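Local coordinates for universal stress protein (Archaeoglobus fulgidus, PDB 6HCD) that is of unknown function but belongs to the universal stress protein A family, whose members are generally linked to survival under stress, at residues Arg37-Glu48 with Ala147-Lys155. Numbering follows the deposited sequence.
Sequences RAERVLRFAAEE and ANKPVICIK
I152 opens the contact by setting its two branches against different turns of helix 36-52. Its CG2 lies 3.6 Å from F44 CE1, oblique to the ring, while CD1 reaches the carboxylate of E48, 3.8 Å from OE2. That contact is van der Waals only: E48 spends its charge on R52 of its own chain and on R52 of the second subunit. C153 turns its side chain to the opposite side of the strand, against I125. I154, next on the helix-facing side, buries more surface than any other residue here. With CG1 anti to its own carbonyl carbon and the chain bent again at chi2, its ethyl branch folds so that CD1 sits over one face of F44, 3.8 Å from the ring centroid and 19° off the normal, the geometry of a CH-pi contact. V41 CG2 packs against I154 CB at 3.9 Å, and the I154 methyl CG2 rests on the helix backbone near V41. K155 ends the chain, and its terminal carboxylate meets R40 side-on: NE gives a salt-bridged hydrogen bond of 2.9 Å to OXT, and NH2 one of 2.8 Å to O, the two about equally straight. Two bonds to two oxygens fix the rotation of the carboxylate, and the R37 methylene CG lies in van der Waals contact with K155 O. A leucine in place of R40 would probably leave the C-terminal carboxylate without this cationic mate and free to turn. The 137° between helix and strand directions, with I152 and I154 bonded to parallel strand 120-128, fits a helix packed on one face of the sheet, over strands 27-30 and 151-154, as in the alpha/beta fold of universal stress proteins; strand 151-154 pairs antiparallel with the second subunit, continuing the sheet through the dimer.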
loop_
_atom_site.group_PDB
_atom_site.type_symbol
_atom_site.label_atom_id
_atom_site.label_comp_id
_atom_site.label_asym_id
_atom_site.label_seq_id
_atom_site.Cartn_x
_atom_site.Cartn_y
_atom_site.Cartn_z
ATOM N N ARG A 37 6.175 -1.725 15.298
ATOM C CA ARG A 37 5.515 -1.476 14.016
ATOM C C ARG A 37 6.497 -0.824 13.033
ATOM O O ARG A 37 6.589 -1.239 11.865
ATOM C CB ARG A 37 4.250 -0.615 14.150
ATOM C CG ARG A 37 3.533 -0.433 12.818
ATOM C CD ARG A 37 2.123 0.146 12.865
ATOM N NE ARG A 37 2.153 1.597 13.010
ATOM C CZ ARG A 37 1.722 2.268 14.087
ATOM N NH1 ARG A 37 1.784 3.588 14.111
ATOM N NH2 ARG A 37 1.268 1.618 15.147
ATOM N N ALA A 38 7.207 0.213 13.494
ATOM C CA ALA A 38 8.154 0.925 12.649
ATOM C C ALA A 38 9.198 -0.059 12.106
ATOM O O ALA A 38 9.542 -0.013 10.939
ATOM C CB ALA A 38 8.782 2.068 13.411
ATOM N N GLU A 39 9.656 -0.982 12.958
ATOM C CA GLU A 39 10.635 -1.993 12.559
ATOM C C GLU A 39 10.089 -2.857 11.414
ATOM O O GLU A 39 10.829 -3.157 10.485
ATOM C CB GLU A 39 11.000 -2.923 13.718
ATOM C CG GLU A 39 11.892 -2.323 14.768
ATOM C CD GLU A 39 12.199 -3.280 15.907
ATOM O OE1 GLU A 39 11.564 -4.351 15.986
ATOM O OE2 GLU A 39 13.069 -2.953 16.729
ATOM N N ARG A 40 8.826 -3.279 11.504
ATOM C CA ARG A 40 8.205 -4.133 10.484
ATOM C C ARG A 40 8.089 -3.351 9.171
ATOM O O ARG A 40 8.330 -3.915 8.085
ATOM C CB ARG A 40 6.833 -4.646 10.931
ATOM C CG ARG A 40 6.879 -5.681 12.044
ATOM C CD ARG A 40 5.518 -6.279 12.364
ATOM N NE ARG A 40 4.543 -5.281 12.787
ATOM C CZ ARG A 40 4.296 -4.933 14.047
ATOM N NH1 ARG A 40 5.004 -5.444 15.047
ATOM N NH2 ARG A 40 3.313 -4.084 14.299
ATOM N N VAL A 41 7.722 -2.068 9.286
ATOM C CA VAL A 41 7.611 -1.153 8.143
ATOM C C VAL A 41 8.964 -1.080 7.432
ATOM O O VAL A 41 9.054 -1.225 6.211
ATOM C CB VAL A 41 7.105 0.232 8.583
ATOM C CG1 VAL A 41 7.253 1.272 7.476
ATOM C CG2 VAL A 41 5.642 0.173 9.029
ATOM N N LEU A 42 10.021 -0.868 8.216
ATOM C CA LEU A 42 11.380 -0.691 7.691
ATOM C C LEU A 42 11.891 -1.987 7.063
ATOM O O LEU A 42 12.526 -1.940 6.035
ATOM C CB LEU A 42 12.295 -0.228 8.824
ATOM C CG LEU A 42 12.091 1.211 9.282
ATOM C CD1 LEU A 42 12.692 1.433 10.664
ATOM C CD2 LEU A 42 12.647 2.202 8.277
ATOM N N ARG A 43 11.628 -3.135 7.698
ATOM C CA ARG A 43 12.057 -4.430 7.167
ATOM C C ARG A 43 11.400 -4.671 5.798
ATOM O O ARG A 43 12.062 -5.147 4.873
ATOM C CB ARG A 43 11.749 -5.561 8.155
ATOM C CG ARG A 43 12.680 -5.567 9.356
ATOM C CD ARG A 43 12.714 -6.892 10.096
ATOM N NE ARG A 43 11.435 -7.178 10.720
ATOM C CZ ARG A 43 11.106 -6.820 11.960
ATOM N NH1 ARG A 43 11.974 -6.161 12.709
ATOM N NH2 ARG A 43 9.912 -7.111 12.442
ATOM N N PHE A 44 10.116 -4.333 5.661
ATOM C CA PHE A 44 9.425 -4.533 4.370
ATOM C C PHE A 44 10.009 -3.594 3.305
ATOM O O PHE A 44 10.243 -4.014 2.176
ATOM C CB PHE A 44 7.913 -4.316 4.475
ATOM C CG PHE A 44 7.161 -4.853 3.284
ATOM C CD1 PHE A 44 7.002 -4.085 2.141
ATOM C CD2 PHE A 44 6.649 -6.139 3.292
ATOM C CE1 PHE A 44 6.310 -4.583 1.051
ATOM C CE2 PHE A 44 5.947 -6.631 2.203
ATOM C CZ PHE A 44 5.783 -5.851 1.084
ATOM N N ALA A 45 10.219 -2.325 3.683
ATOM C CA ALA A 45 10.821 -1.318 2.821
ATOM C C ALA A 45 12.215 -1.755 2.343
ATOM O O ALA A 45 12.542 -1.591 1.168
ATOM C CB ALA A 45 10.862 0.009 3.535
ATOM N N ALA A 46 13.036 -2.286 3.253
ATOM C CA ALA A 46 14.392 -2.756 2.933
ATOM C C ALA A 46 14.337 -3.899 1.920
ATOM O O ALA A 46 15.181 -3.961 1.020
ATOM C CB ALA A 46 15.136 -3.197 4.182
ATOM N N GLU A 47 13.365 -4.805 2.071
ATOM C CA GLU A 47 13.228 -5.933 1.171
ATOM C C GLU A 47 12.848 -5.418 -0.226
ATOM O O GLU A 47 13.418 -5.863 -1.220
ATOM C CB GLU A 47 12.230 -6.933 1.755
ATOM C CG GLU A 47 11.895 -8.096 0.844
ATOM C CD GLU A 47 10.833 -9.037 1.389
ATOM O OE1 GLU A 47 9.686 -8.607 1.712
ATOM O OE2 GLU A 47 11.150 -10.206 1.472
ATOM N N GLU A 48 11.907 -4.469 -0.298
ATOM C CA GLU A 48 11.530 -3.841 -1.568
ATOM C C GLU A 48 12.777 -3.234 -2.243
ATOM O O GLU A 48 12.995 -3.389 -3.443
ATOM C CB GLU A 48 10.479 -2.753 -1.324
ATOM C CG GLU A 48 9.084 -3.285 -1.111
ATOM C CD GLU A 48 8.328 -3.623 -2.380
ATOM O OE1 GLU A 48 8.814 -3.275 -3.456
ATOM O OE2 GLU A 48 7.275 -4.265 -2.278
ATOM N N ALA A 147 -1.692 10.520 -1.784
ATOM C CA ALA A 147 -0.452 10.208 -2.496
ATOM C C ALA A 147 -0.699 10.094 -4.001
ATOM O O ALA A 147 -1.730 9.592 -4.410
ATOM C CB ALA A 147 0.168 8.949 -1.954
ATOM N N ASN A 148 0.291 10.510 -4.791
ATOM C CA ASN A 148 0.322 10.197 -6.234
ATOM C C ASN A 148 1.051 8.871 -6.468
ATOM O O ASN A 148 0.710 8.143 -7.400
ATOM C CB ASN A 148 0.847 11.389 -7.021
ATOM C CG ASN A 148 -0.069 12.574 -6.833
ATOM O OD1 ASN A 148 -1.274 12.483 -7.087
ATOM N ND2 ASN A 148 0.485 13.679 -6.359
ATOM N N LYS A 149 1.910 8.493 -5.517
ATOM C CA LYS A 149 2.733 7.307 -5.673
ATOM C C LYS A 149 1.999 6.112 -5.075
ATOM O O LYS A 149 1.089 6.287 -4.274
ATOM C CB LYS A 149 4.086 7.543 -5.012
ATOM C CG LYS A 149 4.934 8.612 -5.677
ATOM C CD LYS A 149 5.231 8.357 -7.142
ATOM C CE LYS A 149 6.113 9.415 -7.761
ATOM N NZ LYS A 149 5.340 10.587 -8.235
ATOM N N PRO A 150 2.362 4.871 -5.453
ATOM C CA PRO A 150 1.857 3.692 -4.749
ATOM C C PRO A 150 2.138 3.792 -3.239
ATOM O O PRO A 150 3.209 4.283 -2.862
ATOM C CB PRO A 150 2.669 2.552 -5.369
ATOM C CG PRO A 150 2.980 3.055 -6.772
ATOM C CD PRO A 150 3.276 4.532 -6.570
ATOM N N VAL A 151 1.179 3.357 -2.403
ATOM C CA VAL A 151 1.388 3.338 -0.936
ATOM C C VAL A 151 1.250 1.897 -0.446
ATOM O O VAL A 151 0.226 1.250 -0.672
ATOM C CB VAL A 151 0.418 4.276 -0.191
ATOM C CG1 VAL A 151 0.644 4.238 1.326
ATOM C CG2 VAL A 151 0.499 5.697 -0.717
ATOM N N ILE A 152 2.310 1.419 0.205
ATOM C CA ILE A 152 2.364 0.096 0.773
ATOM C C ILE A 152 2.090 0.232 2.279
ATOM O O ILE A 152 2.831 0.911 3.012
ATOM C CB ILE A 152 3.728 -0.555 0.478
ATOM C CG1 ILE A 152 4.013 -0.600 -1.028
ATOM C CG2 ILE A 152 3.826 -1.924 1.130
ATOM C CD1 ILE A 152 5.396 -1.085 -1.388
ATOM N N CYS A 153 1.010 -0.416 2.722
ATOM C CA CYS A 153 0.499 -0.296 4.062
ATOM C C CYS A 153 0.840 -1.560 4.851
ATOM O O CYS A 153 0.386 -2.654 4.485
ATOM C CB CYS A 153 -1.015 -0.122 4.054
ATOM S SG CYS A 153 -1.626 1.214 3.003
ATOM N N ILE A 154 1.620 -1.385 5.932
ATOM C CA ILE A 154 2.171 -2.452 6.744
ATOM C C ILE A 154 1.599 -2.327 8.160
ATOM O O ILE A 154 1.590 -1.247 8.739
ATOM C CB ILE A 154 3.718 -2.377 6.752
ATOM C CG1 ILE A 154 4.310 -2.417 5.338
ATOM C CG2 ILE A 154 4.344 -3.435 7.651
ATOM C CD1 ILE A 154 3.999 -3.650 4.553
ATOM N N LYS A 155 1.141 -3.462 8.705
ATOM C CA LYS A 155 0.535 -3.532 10.033
ATOM C C LYS A 155 1.582 -4.008 11.050
ATOM O O LYS A 155 1.461 -3.713 12.242
ATOM C CB LYS A 155 -0.712 -4.416 9.958
ATOM C CG LYS A 155 -1.837 -3.809 9.128
ATOM C CD LYS A 155 -2.668 -4.820 8.367
ATOM C CE LYS A 155 -3.069 -4.324 6.995
ATOM N NZ LYS A 155 -1.889 -4.185 6.107
ATOM O OXT LYS A 155 2.594 -4.647 10.727
#